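Local coordinates for hemoglobin-like protein (Methylacidiphilum infernorum, PDB 4NK2) that binds a b-type heme as a group II truncated hemoglobin and probably binds and carries oxygen, at residues A[58-63]-A[106-111]; A[118-123]-A[163-168]; A[143-148]-A[157-162]. All coordinates share one frame; numbering follows the deposited sequence.

Interaction 1 (A[58-63]-A[106-111]); sequences AGEELL and GGPPYY. With HEM (protoporphyrin IX containing Fe), chain C.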
loop_
_atom_site.group_PDB
_atom_site.type_symbol
_atom_site.label_atom_id
_atom_site.label_comp_id
_atom_site.label_asym_id
_atom_site.label_seq_id
_atom_site.Cartn_x
_atom_site.Cartn_y
_atom_site.Cartn_z
ATOM N N ALA A 58 -1.522 -27.788 21.619
ATOM C CA ALA A 58 -2.797 -27.108 21.804
ATOM C C ALA A 58 -4.031 -27.953 21.512
ATOM O O ALA A 58 -5.006 -27.885 22.221
ATOM C CB ALA A 58 -2.829 -25.840 20.987
ATOM N N GLY A 59 -3.982 -28.728 20.445
ATOM C CA GLY A 59 -5.114 -29.519 20.022
ATOM C C GLY A 59 -6.044 -28.711 19.148
ATOM O O GLY A 59 -6.054 -27.511 19.233
ATOM N N GLU A 60 -6.818 -29.379 18.307
ATOM C CA GLU A 60 -7.719 -28.698 17.396
ATOM C C GLU A 60 -8.754 -27.832 18.102
ATOM O O GLU A 60 -8.951 -26.701 17.735
ATOM C CB GLU A 60 -8.408 -29.690 16.463
ATOM C CG GLU A 60 -9.446 -29.054 15.594
ATOM C CD GLU A 60 -9.927 -29.941 14.473
ATOM O OE1 GLU A 60 -9.313 -30.975 14.207
ATOM O OE2 GLU A 60 -10.933 -29.599 13.857
ATOM N N GLU A 61 -9.428 -28.365 19.107
ATOM C CA GLU A 61 -10.425 -27.624 19.869
ATOM C C GLU A 61 -9.942 -26.252 20.337
ATOM O O GLU A 61 -10.588 -25.253 20.121
ATOM C CB GLU A 61 -10.838 -28.452 21.082
ATOM C CG GLU A 61 -12.197 -28.150 21.657
ATOM C CD GLU A 61 -12.534 -29.021 22.865
ATOM O OE1 GLU A 61 -13.197 -30.059 22.705
ATOM O OE2 GLU A 61 -12.135 -28.660 23.980
ATOM N N LEU A 62 -8.795 -26.224 20.992
ATOM C CA LEU A 62 -8.247 -24.982 21.539
ATOM C C LEU A 62 -7.909 -24.003 20.426
ATOM O O LEU A 62 -8.130 -22.798 20.560
ATOM C CB LEU A 62 -6.971 -25.278 22.330
ATOM C CG LEU A 62 -6.643 -24.382 23.526
ATOM C CD1 LEU A 62 -5.168 -24.415 23.869
ATOM C CD2 LEU A 62 -7.077 -22.982 23.282
ATOM N N LEU A 63 -7.341 -24.502 19.335
ATOM C CA LEU A 63 -7.025 -23.609 18.218
ATOM C C LEU A 63 -8.292 -22.999 17.639
ATOM O O LEU A 63 -8.304 -21.827 17.242
ATOM C CB LEU A 63 -6.212 -24.343 17.144
ATOM C CG LEU A 63 -4.792 -24.728 17.589
ATOM C CD1 LEU A 63 -4.129 -25.663 16.591
ATOM C CD2 LEU A 63 -3.954 -23.468 17.768
ATOM N N GLY A 106 -0.118 -27.474 12.011
ATOM C CA GLY A 106 0.243 -28.880 11.861
ATOM C C GLY A 106 -0.921 -29.850 11.956
ATOM O O GLY A 106 -0.725 -31.072 11.980
ATOM N N GLY A 107 -2.140 -29.325 12.011
ATOM C CA GLY A 107 -3.309 -30.187 12.064
ATOM C C GLY A 107 -3.713 -30.658 10.676
ATOM O O GLY A 107 -2.981 -30.433 9.712
ATOM N N PRO A 108 -4.880 -31.316 10.563
ATOM C CA PRO A 108 -5.335 -31.787 9.251
ATOM C C PRO A 108 -5.500 -30.615 8.276
ATOM O O PRO A 108 -5.635 -29.471 8.710
ATOM C CB PRO A 108 -6.697 -32.419 9.560
ATOM C CG PRO A 108 -6.590 -32.838 11.022
ATOM C CD PRO A 108 -5.803 -31.712 11.646
ATOM N N PRO A 109 -5.484 -30.896 6.965
ATOM C CA PRO A 109 -5.436 -29.828 5.958
ATOM C C PRO A 109 -6.815 -29.239 5.656
ATOM O O PRO A 109 -7.219 -29.141 4.482
ATOM C CB PRO A 109 -4.859 -30.549 4.726
ATOM C CG PRO A 109 -5.362 -31.955 4.857
ATOM C CD PRO A 109 -5.417 -32.240 6.354
ATOM N N TYR A 110 -7.526 -28.825 6.701
ATOM C CA TYR A 110 -8.892 -28.328 6.536
ATOM C C TYR A 110 -8.996 -27.173 5.540
ATOM O O TYR A 110 -9.998 -27.053 4.833
ATOM C CB TYR A 110 -9.467 -27.872 7.880
ATOM C CG TYR A 110 -9.638 -28.965 8.912
ATOM C CD1 TYR A 110 -10.591 -29.964 8.744
ATOM C CD2 TYR A 110 -8.885 -28.970 10.078
ATOM C CE1 TYR A 110 -10.762 -30.956 9.701
ATOM C CE2 TYR A 110 -9.053 -29.953 11.038
ATOM C CZ TYR A 110 -9.991 -30.944 10.841
ATOM O OH TYR A 110 -10.165 -31.928 11.793
ATOM N N TYR A 111 -7.986 -26.308 5.495
ATOM C CA TYR A 111 -8.093 -25.103 4.662
ATOM C C TYR A 111 -7.816 -25.391 3.189
ATOM O O TYR A 111 -8.571 -24.978 2.306
ATOM C CB TYR A 111 -7.171 -23.979 5.180
ATOM C CG TYR A 111 -7.355 -22.676 4.424
ATOM C CD1 TYR A 111 -8.337 -21.768 4.793
ATOM C CD2 TYR A 111 -6.561 -22.365 3.325
ATOM C CE1 TYR A 111 -8.518 -20.577 4.092
ATOM C CE2 TYR A 111 -6.739 -21.174 2.618
ATOM C CZ TYR A 111 -7.722 -20.293 3.009
ATOM O OH TYR A 111 -7.899 -19.117 2.317
HETATM C CHA HEM C . -10.013 -13.122 5.944
HETATM C CHB HEM C . -8.937 -9.027 8.282
HETATM C CHC HEM C . -4.369 -10.623 8.903
HETATM C CHD HEM C . -6.178 -15.097 8.208
HETATM C C1A HEM C . -10.120 -11.842 6.427
HETATM C C2A HEM C . -11.215 -10.901 6.197
HETATM C C3A HEM C . -10.895 -9.769 6.858
HETATM C C4A HEM C . -9.606 -9.955 7.510
HETATM C CMA HEM C . -11.719 -8.465 6.958
HETATM C CAA HEM C . -12.486 -11.177 5.342
HETATM C CBA HEM C . -12.222 -10.609 3.932
HETATM C CGA HEM C . -13.333 -10.808 2.904
HETATM O O1A HEM C . -13.663 -9.832 2.171
HETATM O O2A HEM C . -13.901 -11.927 2.776
HETATM C C1B HEM C . -7.583 -9.030 8.579
HETATM C C2B HEM C . -6.784 -7.909 9.051
HETATM C C3B HEM C . -5.523 -8.346 9.223
HETATM C C4B HEM C . -5.464 -9.762 8.873
HETATM C CMB HEM C . -7.280 -6.476 9.332
HETATM C CAB HEM C . -4.356 -7.469 9.712
HETATM C CBB HEM C . -3.098 -7.899 9.561
HETATM C C1C HEM C . -4.454 -12.001 8.821
HETATM C C2C HEM C . -3.409 -12.978 9.095
HETATM C C3C HEM C . -3.918 -14.209 8.890
HETATM C C4C HEM C . -5.306 -14.064 8.494
HETATM C CMC HEM C . -1.961 -12.644 9.517
HETATM C CAC HEM C . -3.214 -15.575 9.060
HETATM C CBC HEM C . -2.104 -15.705 9.799
HETATM C C1D HEM C . -7.306 -15.010 7.425
HETATM C C2D HEM C . -7.946 -16.100 6.703
HETATM C C3D HEM C . -9.146 -15.469 6.014
HETATM C C4D HEM C . -9.111 -14.069 6.369
HETATM C CMD HEM C . -7.542 -17.594 6.643
HETATM C CAD HEM C . -10.159 -16.185 5.093
HETATM C CBD HEM C . -9.526 -16.246 3.700
HETATM C CGD HEM C . -10.509 -16.942 2.786
HETATM O O1D HEM C . -11.548 -16.323 2.450
HETATM O O2D HEM C . -10.257 -18.117 2.407
HETATM N NA HEM C . -9.172 -11.233 7.227
HETATM N NB HEM C . -6.738 -10.127 8.492
HETATM N NC HEM C . -5.589 -12.717 8.466
HETATM N ND HEM C . -8.020 -13.844 7.200
HETATM FE FE HEM C . -7.324 -11.962 7.773
#
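E60, on helix 53-75, reaches the loop after helix 87-104 through one hydrogen bond: the hydroxyl of Y110 donates to the carboxylate, with Y110 OH and E60 OE1 2.7 Å apart. The oxygen receives it on its syn lone pair and lies near the plane of the phenol ring, at its edge. E60 OE2 lies 3.2 Å from Y110 OH without making a second bond to it, and the planes of carboxylate and ring stand 66° apart, so the two flat groups do not stack. E60 covers this distance because CG is anti to the backbone N (chi1 174°) and the chain beyond runs extended; the tyrosine comes to meet it from the opposite direction. The carboxylate has a second partner: OE2 forms a salt bridge with R64 NE, one turn on in the same helix, and R64 also makes a cation-pi contact with the Y110 ring. A carboxylate tied to both an arginine and a phenol is likely to remain ionised. This links a helix of the globin fold to the loop that leads into the heme pocket. That loop leaves helix 87-104 by a Schellman motif in which G106 has positive phi, a backbone shape that favours glycine. Within the loop, P108 CB lies 3.7 Å above one face of the Y110 ring, toward its rim. Against the short phenol-carboxylate bond, P108 CD, 4.4 Å from E60 OE1, makes only a loose touch on a partly exposed surface. The two segments bury just 96 Å² between them, and none of the three touching residues is buried. One residue on, Y111 is buried and turned to the heme: Y111 OH donates a hydrogen bond to propionate oxygen O2D, 2.6 Å away.

Interaction 2 (A[118-123]-A[163-168]); sequences PKMRAR and ESFSIR. With HEM (protoporphyrin IX containing Fe), chain C.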
loop_
_atom_site.group_PDB
_atom_site.type_symbol
_atom_site.label_atom_id
_atom_site.label_comp_id
_atom_site.label_asym_id
_atom_site.label_seq_id
_atom_site.Cartn_x
_atom_site.Cartn_y
_atom_site.Cartn_z
ATOM N N PRO A 118 -3.418 -20.871 0.094
ATOM C CA PRO A 118 -3.490 -19.718 0.989
ATOM C C PRO A 118 -3.423 -18.376 0.278
ATOM O O PRO A 118 -4.351 -17.624 0.393
ATOM C CB PRO A 118 -2.284 -19.920 1.895
ATOM C CG PRO A 118 -2.100 -21.350 1.924
ATOM C CD PRO A 118 -2.412 -21.832 0.555
ATOM N N LYS A 119 -2.345 -18.078 -0.428
ATOM C CA LYS A 119 -2.209 -16.782 -1.078
ATOM C C LYS A 119 -2.802 -15.667 -0.226
ATOM O O LYS A 119 -3.605 -14.880 -0.684
ATOM C CB LYS A 119 -2.855 -16.818 -2.456
ATOM C CG LYS A 119 -2.364 -17.959 -3.301
ATOM C CD LYS A 119 -2.426 -17.666 -4.769
ATOM C CE LYS A 119 -1.749 -18.777 -5.574
ATOM N NZ LYS A 119 -2.682 -19.570 -6.403
ATOM N N MET A 120 -2.394 -15.621 1.030
ATOM C CA MET A 120 -3.035 -14.762 2.006
ATOM C C MET A 120 -2.968 -13.282 1.683
ATOM O O MET A 120 -3.929 -12.582 1.869
ATOM C CB MET A 120 -2.474 -15.007 3.399
ATOM C CG MET A 120 -3.152 -16.088 4.186
ATOM S SD MET A 120 -4.919 -15.965 4.294
ATOM C CE MET A 120 -5.366 -17.581 3.787
ATOM N N ARG A 121 -1.828 -12.797 1.222
ATOM C CA ARG A 121 -1.742 -11.365 0.934
ATOM C C ARG A 121 -2.770 -11.049 -0.133
ATOM O O ARG A 121 -3.529 -10.087 -0.005
ATOM C CB ARG A 121 -0.340 -10.936 0.461
ATOM C CG ARG A 121 -0.271 -9.461 0.006
ATOM C CD ARG A 121 1.157 -8.970 -0.282
ATOM N NE ARG A 121 1.126 -7.644 -0.916
ATOM C CZ ARG A 121 0.977 -6.503 -0.244
ATOM N NH1 ARG A 121 0.861 -6.518 1.086
ATOM N NH2 ARG A 121 0.952 -5.345 -0.896
ATOM N N ALA A 122 -2.837 -11.891 -1.160
ATOM C CA ALA A 122 -3.745 -11.627 -2.282
ATOM C C ALA A 122 -5.209 -11.697 -1.842
ATOM O O ALA A 122 -6.046 -10.860 -2.227
ATOM C CB ALA A 122 -3.474 -12.614 -3.413
ATOM N N ARG A 123 -5.536 -12.710 -1.049
ATOM C CA ARG A 123 -6.899 -12.832 -0.535
ATOM C C ARG A 123 -7.275 -11.592 0.284
ATOM O O ARG A 123 -8.438 -11.169 0.268
ATOM C CB ARG A 123 -7.076 -14.119 0.294
ATOM C CG ARG A 123 -7.033 -15.415 -0.528
ATOM C CD ARG A 123 -7.238 -16.665 0.351
ATOM N NE ARG A 123 -7.020 -17.925 -0.375
ATOM C CZ ARG A 123 -7.988 -18.647 -0.941
ATOM N NH1 ARG A 123 -9.247 -18.227 -0.883
ATOM N NH2 ARG A 123 -7.703 -19.793 -1.565
ATOM N N GLU A 163 2.907 -12.258 14.126
ATOM C CA GLU A 163 3.515 -10.921 14.179
ATOM C C GLU A 163 4.229 -10.600 12.883
ATOM O O GLU A 163 4.182 -9.466 12.404
ATOM C CB GLU A 163 4.521 -10.797 15.336
ATOM C CG GLU A 163 5.069 -9.374 15.523
ATOM C CD GLU A 163 6.227 -9.023 14.579
ATOM O OE1 GLU A 163 6.874 -9.945 14.008
ATOM O OE2 GLU A 163 6.517 -7.806 14.433
ATOM N N SER A 164 4.911 -11.588 12.310
ATOM C CA SER A 164 5.618 -11.332 11.059
ATOM C C SER A 164 4.725 -11.515 9.839
ATOM O O SER A 164 4.769 -10.702 8.921
ATOM C CB SER A 164 6.871 -12.198 10.932
ATOM O OG SER A 164 7.485 -11.951 9.677
ATOM N N PHE A 165 3.926 -12.581 9.825
ATOM C CA PHE A 165 3.099 -12.884 8.659
ATOM C C PHE A 165 2.112 -11.750 8.416
ATOM O O PHE A 165 1.793 -11.420 7.269
ATOM C CB PHE A 165 2.336 -14.194 8.872
ATOM C CG PHE A 165 1.722 -14.762 7.612
ATOM C CD1 PHE A 165 2.311 -14.551 6.371
ATOM C CD2 PHE A 165 0.564 -15.525 7.674
ATOM C CE1 PHE A 165 1.749 -15.091 5.214
ATOM C CE2 PHE A 165 -0.007 -16.061 6.516
ATOM C CZ PHE A 165 0.586 -15.840 5.291
ATOM N N SER A 166 1.623 -11.151 9.501
ATOM C CA SER A 166 0.639 -10.074 9.396
ATOM C C SER A 166 1.193 -8.867 8.641
ATOM O O SER A 166 0.438 -8.091 8.047
ATOM C CB SER A 166 0.128 -9.653 10.782
ATOM O OG SER A 166 1.181 -9.228 11.648
ATOM N N ILE A 167 2.508 -8.691 8.644
ATOM C CA ILE A 167 3.063 -7.542 7.919
ATOM C C ILE A 167 2.715 -7.593 6.421
ATOM O O ILE A 167 2.503 -6.553 5.790
ATOM C CB ILE A 167 4.580 -7.444 8.094
ATOM C CG1 ILE A 167 4.916 -7.193 9.574
ATOM C CG2 ILE A 167 5.126 -6.322 7.251
ATOM C CD1 ILE A 167 6.412 -7.221 9.867
ATOM N N ARG A 168 2.674 -8.798 5.856
ATOM C CA ARG A 168 2.408 -8.971 4.429
ATOM C C ARG A 168 0.953 -8.784 4.056
ATOM O O ARG A 168 0.609 -8.803 2.871
ATOM C CB ARG A 168 2.846 -10.362 3.987
ATOM C CG ARG A 168 4.181 -10.745 4.552
ATOM C CD ARG A 168 4.759 -11.952 3.853
ATOM N NE ARG A 168 6.157 -12.111 4.238
ATOM C CZ ARG A 168 7.066 -12.742 3.509
ATOM N NH1 ARG A 168 6.725 -13.280 2.345
ATOM N NH2 ARG A 168 8.314 -12.822 3.944
HETATM C CHA HEM C . -10.013 -13.122 5.944
HETATM C CHB HEM C . -8.937 -9.027 8.282
HETATM C CHC HEM C . -4.369 -10.623 8.903
HETATM C CHD HEM C . -6.178 -15.097 8.208
HETATM C C1A HEM C . -10.120 -11.842 6.427
HETATM C C2A HEM C . -11.215 -10.901 6.197
HETATM C C3A HEM C . -10.895 -9.769 6.858
HETATM C C4A HEM C . -9.606 -9.955 7.510
HETATM C CMA HEM C . -11.719 -8.465 6.958
HETATM C CAA HEM C . -12.486 -11.177 5.342
HETATM C CBA HEM C . -12.222 -10.609 3.932
HETATM C CGA HEM C . -13.333 -10.808 2.904
HETATM O O1A HEM C . -13.663 -9.832 2.171
HETATM O O2A HEM C . -13.901 -11.927 2.776
HETATM C C1B HEM C . -7.583 -9.030 8.579
HETATM C C2B HEM C . -6.784 -7.909 9.051
HETATM C C3B HEM C . -5.523 -8.346 9.223
HETATM C C4B HEM C . -5.464 -9.762 8.873
HETATM C CMB HEM C . -7.280 -6.476 9.332
HETATM C CAB HEM C . -4.356 -7.469 9.712
HETATM C CBB HEM C . -3.098 -7.899 9.561
HETATM C C1C HEM C . -4.454 -12.001 8.821
HETATM C C2C HEM C . -3.409 -12.978 9.095
HETATM C C3C HEM C . -3.918 -14.209 8.890
HETATM C C4C HEM C . -5.306 -14.064 8.494
HETATM C CMC HEM C . -1.961 -12.644 9.517
HETATM C CAC HEM C . -3.214 -15.575 9.060
HETATM C CBC HEM C . -2.104 -15.705 9.799
HETATM C C1D HEM C . -7.306 -15.010 7.425
HETATM C C2D HEM C . -7.946 -16.100 6.703
HETATM C C3D HEM C . -9.146 -15.469 6.014
HETATM C C4D HEM C . -9.111 -14.069 6.369
HETATM C CMD HEM C . -7.542 -17.594 6.643
HETATM C CAD HEM C . -10.159 -16.185 5.093
HETATM C CBD HEM C . -9.526 -16.246 3.700
HETATM C CGD HEM C . -10.509 -16.942 2.786
HETATM O O1D HEM C . -11.548 -16.323 2.450
HETATM O O2D HEM C . -10.257 -18.117 2.407
HETATM N NA HEM C . -9.172 -11.233 7.227
HETATM N NB HEM C . -6.738 -10.127 8.492
HETATM N NC HEM C . -5.589 -12.717 8.466
HETATM N ND HEM C . -8.020 -13.844 7.200
HETATM FE FE HEM C . -7.324 -11.962 7.773
#
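R121 supplies the polar link, its NH1 donating to the backbone O of R168 over 2.9 Å. The bond is nearly straight (N-H...O 164°); the acceptor lies in the guanidinium plane, whereas the donor sits above the carbonyl plane. With CG anti to the backbone N (chi1 174°), the extended chain passes beside R168 O, and the turn at the last torsion (chi4 81°) brings NH1 onto it. NH1 also bonds I170 O, while NH2 forms a salt bridge with D41 of the second subunit. A leucine in place of R121 would probably leave the R168 and I170 carbonyls without this donor and D41 of that subunit without this charged partner.

The apolar link is M120 against F165, crossing at about a right angle, with M120 CB 3.7 Å from F165 CZ. M120 then bends away, bringing M120 CE to within 3.6 Å of heme methyl CMD. F165 offers its ring edge to the heme, F165 CD2 lying 3.4 Å from vinyl carbon CBC.

R123 NE bonds P118 O, and NH2 the E117 and R115 carbonyls, helping to set the guanidinium near propionate oxygen O2D. M120 O bonds ND1 of H124, the axial iron ligand: the proximal wall of a globin heme pocket.

Interaction 3 (A[143-148]-A[157-162]); sequences HALKDV and EFWQWI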
loop_
_atom_site.group_PDB
_atom_site.type_symbol
_atom_site.label_atom_id
_atom_site.label_comp_id
_atom_site.label_asym_id
_atom_site.label_seq_id
_atom_site.Cartn_x
_atom_site.Cartn_y
_atom_site.Cartn_z
ATOM N N HIS A 143 -4.446 -10.669 23.377
ATOM C CA HIS A 143 -5.472 -10.939 24.395
ATOM C C HIS A 143 -6.145 -12.301 24.253
ATOM O O HIS A 143 -6.339 -13.002 25.258
ATOM C CB HIS A 143 -6.506 -9.814 24.450
ATOM C CG HIS A 143 -5.982 -8.580 25.109
ATOM N ND1 HIS A 143 -5.408 -7.546 24.403
ATOM C CD2 HIS A 143 -5.892 -8.239 26.418
ATOM C CE1 HIS A 143 -5.015 -6.604 25.245
ATOM N NE2 HIS A 143 -5.297 -7.003 26.474
ATOM N N ALA A 144 -6.509 -12.685 23.026
ATOM C CA ALA A 144 -7.098 -14.016 22.825
ATOM C C ALA A 144 -6.171 -15.116 23.347
ATOM O O ALA A 144 -6.618 -16.050 24.017
ATOM C CB ALA A 144 -7.448 -14.258 21.346
ATOM N N LEU A 145 -4.888 -15.026 23.004
ATOM C CA LEU A 145 -3.911 -16.040 23.392
ATOM C C LEU A 145 -3.900 -16.221 24.900
ATOM O O LEU A 145 -3.878 -17.350 25.401
ATOM C CB LEU A 145 -2.514 -15.653 22.887
ATOM C CG LEU A 145 -2.307 -15.905 21.385
ATOM C CD1 LEU A 145 -1.063 -15.197 20.833
ATOM C CD2 LEU A 145 -2.233 -17.397 21.123
ATOM N N LYS A 146 -3.931 -15.107 25.629
ATOM C CA LYS A 146 -3.962 -15.170 27.095
ATOM C C LYS A 146 -5.323 -15.667 27.593
ATOM O O LYS A 146 -5.393 -16.515 28.508
ATOM C CB LYS A 146 -3.652 -13.794 27.710
ATOM C CG LYS A 146 -3.834 -13.778 29.229
ATOM C CD LYS A 146 -3.138 -12.597 29.890
ATOM C CE LYS A 146 -2.971 -12.884 31.386
ATOM N NZ LYS A 146 -2.239 -11.814 32.117
ATOM N N ASP A 147 -6.386 -15.142 26.998
ATOM C CA ASP A 147 -7.746 -15.449 27.392
ATOM C C ASP A 147 -8.039 -16.947 27.365
ATOM O O ASP A 147 -8.772 -17.441 28.190
ATOM C CB ASP A 147 -8.759 -14.728 26.491
ATOM O OD1 ASP A 147 -9.169 -12.515 25.694
ATOM O OD2 ASP A 147 -8.387 -12.701 27.736
ATOM N N VAL A 148 -7.476 -17.654 26.401
ATOM C CA VAL A 148 -7.765 -19.074 26.223
ATOM C C VAL A 148 -6.656 -19.956 26.809
ATOM O O VAL A 148 -6.681 -21.178 26.653
ATOM C CB VAL A 148 -7.970 -19.453 24.732
ATOM C CG1 VAL A 148 -9.019 -18.555 24.083
ATOM C CG2 VAL A 148 -6.648 -19.359 23.966
ATOM N N GLU A 157 6.293 -19.357 19.561
ATOM C CA GLU A 157 6.265 -19.861 18.194
ATOM C C GLU A 157 5.048 -19.320 17.417
ATOM O O GLU A 157 5.174 -18.840 16.276
ATOM C CB GLU A 157 6.226 -21.392 18.243
ATOM C CG GLU A 157 6.585 -22.078 16.946
ATOM C CD GLU A 157 6.825 -23.565 17.125
ATOM O OE1 GLU A 157 6.727 -24.303 16.122
ATOM O OE2 GLU A 157 7.126 -23.998 18.259
ATOM N N PHE A 158 3.871 -19.413 18.031
ATOM C CA PHE A 158 2.651 -18.897 17.413
ATOM C C PHE A 158 2.725 -17.381 17.212
ATOM O O PHE A 158 2.395 -16.861 16.133
ATOM C CB PHE A 158 1.425 -19.257 18.258
ATOM C CG PHE A 158 0.114 -18.947 17.574
ATOM C CD1 PHE A 158 -0.527 -17.730 17.783
ATOM C CD2 PHE A 158 -0.451 -19.852 16.684
ATOM C CE1 PHE A 158 -1.728 -17.433 17.130
ATOM C CE2 PHE A 158 -1.656 -19.559 16.025
ATOM C CZ PHE A 158 -2.291 -18.352 16.257
ATOM N N TRP A 159 3.132 -16.664 18.254
ATOM C CA TRP A 159 3.189 -15.206 18.178
ATOM C C TRP A 159 4.124 -14.725 17.071
ATOM O O TRP A 159 3.774 -13.830 16.296
ATOM C CB TRP A 159 3.633 -14.580 19.511
ATOM C CG TRP A 159 3.721 -13.082 19.377
ATOM C CD1 TRP A 159 4.850 -12.321 19.182
ATOM C CD2 TRP A 159 2.616 -12.172 19.362
ATOM N NE1 TRP A 159 4.504 -10.987 19.070
ATOM C CE2 TRP A 159 3.140 -10.873 19.167
ATOM C CE3 TRP A 159 1.231 -12.333 19.495
ATOM C CZ2 TRP A 159 2.326 -9.741 19.113
ATOM C CZ3 TRP A 159 0.426 -11.208 19.443
ATOM C CH2 TRP A 159 0.978 -9.927 19.263
ATOM N N GLN A 160 5.319 -15.277 17.002
ATOM C CA GLN A 160 6.273 -14.800 16.028
ATOM C C GLN A 160 5.789 -15.083 14.613
ATOM O O GLN A 160 6.094 -14.361 13.695
ATOM C CB GLN A 160 7.662 -15.371 16.287
ATOM C CG GLN A 160 7.863 -16.757 15.773
ATOM O OE1 GLN A 160 9.844 -16.853 17.127
ATOM N NE2 GLN A 160 9.505 -18.520 15.659
ATOM N N TRP A 161 4.993 -16.127 14.461
ATOM C CA TRP A 161 4.366 -16.393 13.164
ATOM C C TRP A 161 3.395 -15.283 12.770
ATOM O O TRP A 161 3.538 -14.673 11.707
ATOM C CB TRP A 161 3.647 -17.744 13.155
ATOM C CG TRP A 161 2.843 -17.969 11.889
ATOM C CD1 TRP A 161 3.271 -17.791 10.599
ATOM C CD2 TRP A 161 1.481 -18.419 11.801
ATOM N NE1 TRP A 161 2.251 -18.102 9.715
ATOM C CE2 TRP A 161 1.146 -18.485 10.430
ATOM C CE3 TRP A 161 0.515 -18.770 12.752
ATOM C CZ2 TRP A 161 -0.117 -18.891 9.987
ATOM C CZ3 TRP A 161 -0.734 -19.169 12.316
ATOM C CH2 TRP A 161 -1.040 -19.231 10.937
ATOM N N ILE A 162 2.402 -15.000 13.605
ATOM C CA ILE A 162 1.425 -13.978 13.194
ATOM C C ILE A 162 2.000 -12.556 13.197
ATOM O O ILE A 162 1.589 -11.723 12.385
ATOM C CB ILE A 162 0.117 -14.020 14.029
ATOM C CG1 ILE A 162 0.411 -13.826 15.524
ATOM C CG2 ILE A 162 -0.612 -15.326 13.797
ATOM C CD1 ILE A 162 -0.846 -13.626 16.376
#
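With CG anti to its carbonyl carbon (chi1 -77°), L145 sends its two methyls from helix 131-147 toward helix 155-165, where F158 and W159 both hold CG anti to the backbone N (chi1 -171° and 178°). One leucine thus meets two consecutive aromatic residues: CD2 meets F158 alone, while CD1 meets both. CD2 of L145 approaches the phenyl ring obliquely, 3.8 Å from F158 CD1. The other methyl, L145 CD1, comes to the indole at its edge, near the ring plane, and lies 3.9 Å from W159 CE3. Against W159 the leucine crosses at about a right angle. L145 CD1 is also 4.0 Å from F158 CD1, so this one methyl lies between the two rings.

The nearest alpha carbons, those of L145 and W159, are 8.8 Å apart, which shows that side chains rather than backbones bridge the helices. All three residues are buried. F191 of the C-terminal helix 184-192 and F150 of the intervening loop add to the packing on L145, while F158 also meets the rings of F150 and Y141. These contacts join the last two helices of the globin core, those that follow the axial histidine.

No hydrogen bond crosses the contact, and the one polar atom of the indole, W159 NE1, is satisfied by V182 O. Cohesion between the segments therefore rests on dispersion and the exclusion of water, with shape rather than bond direction setting the fit.

Along the chain, interaction 1 closes before the other two open, while both segments of interaction 3 lie between those of interaction 2. The centres of interactions 1 and 2 are about 19 Å apart. Those of interactions 1 and 3 are about 15 Å apart, and those of interactions 2 and 3 about 16 Å. Interactions 1 and 2 both touch the heme, which W161 of 157-162 also reaches, and they meet directly, Y111 OH lying 3.3 Å from M120 CE. Interactions 1 and 3 meet through L62 CD2 and V148 CG2, 3.7 Å apart. Interactions 2 and 3 share helix 155-165, which packs on helix 131-147 and also lines the heme. The three contacts thus tie a surface loop, the proximal heme wall and the helical core into one globin domain.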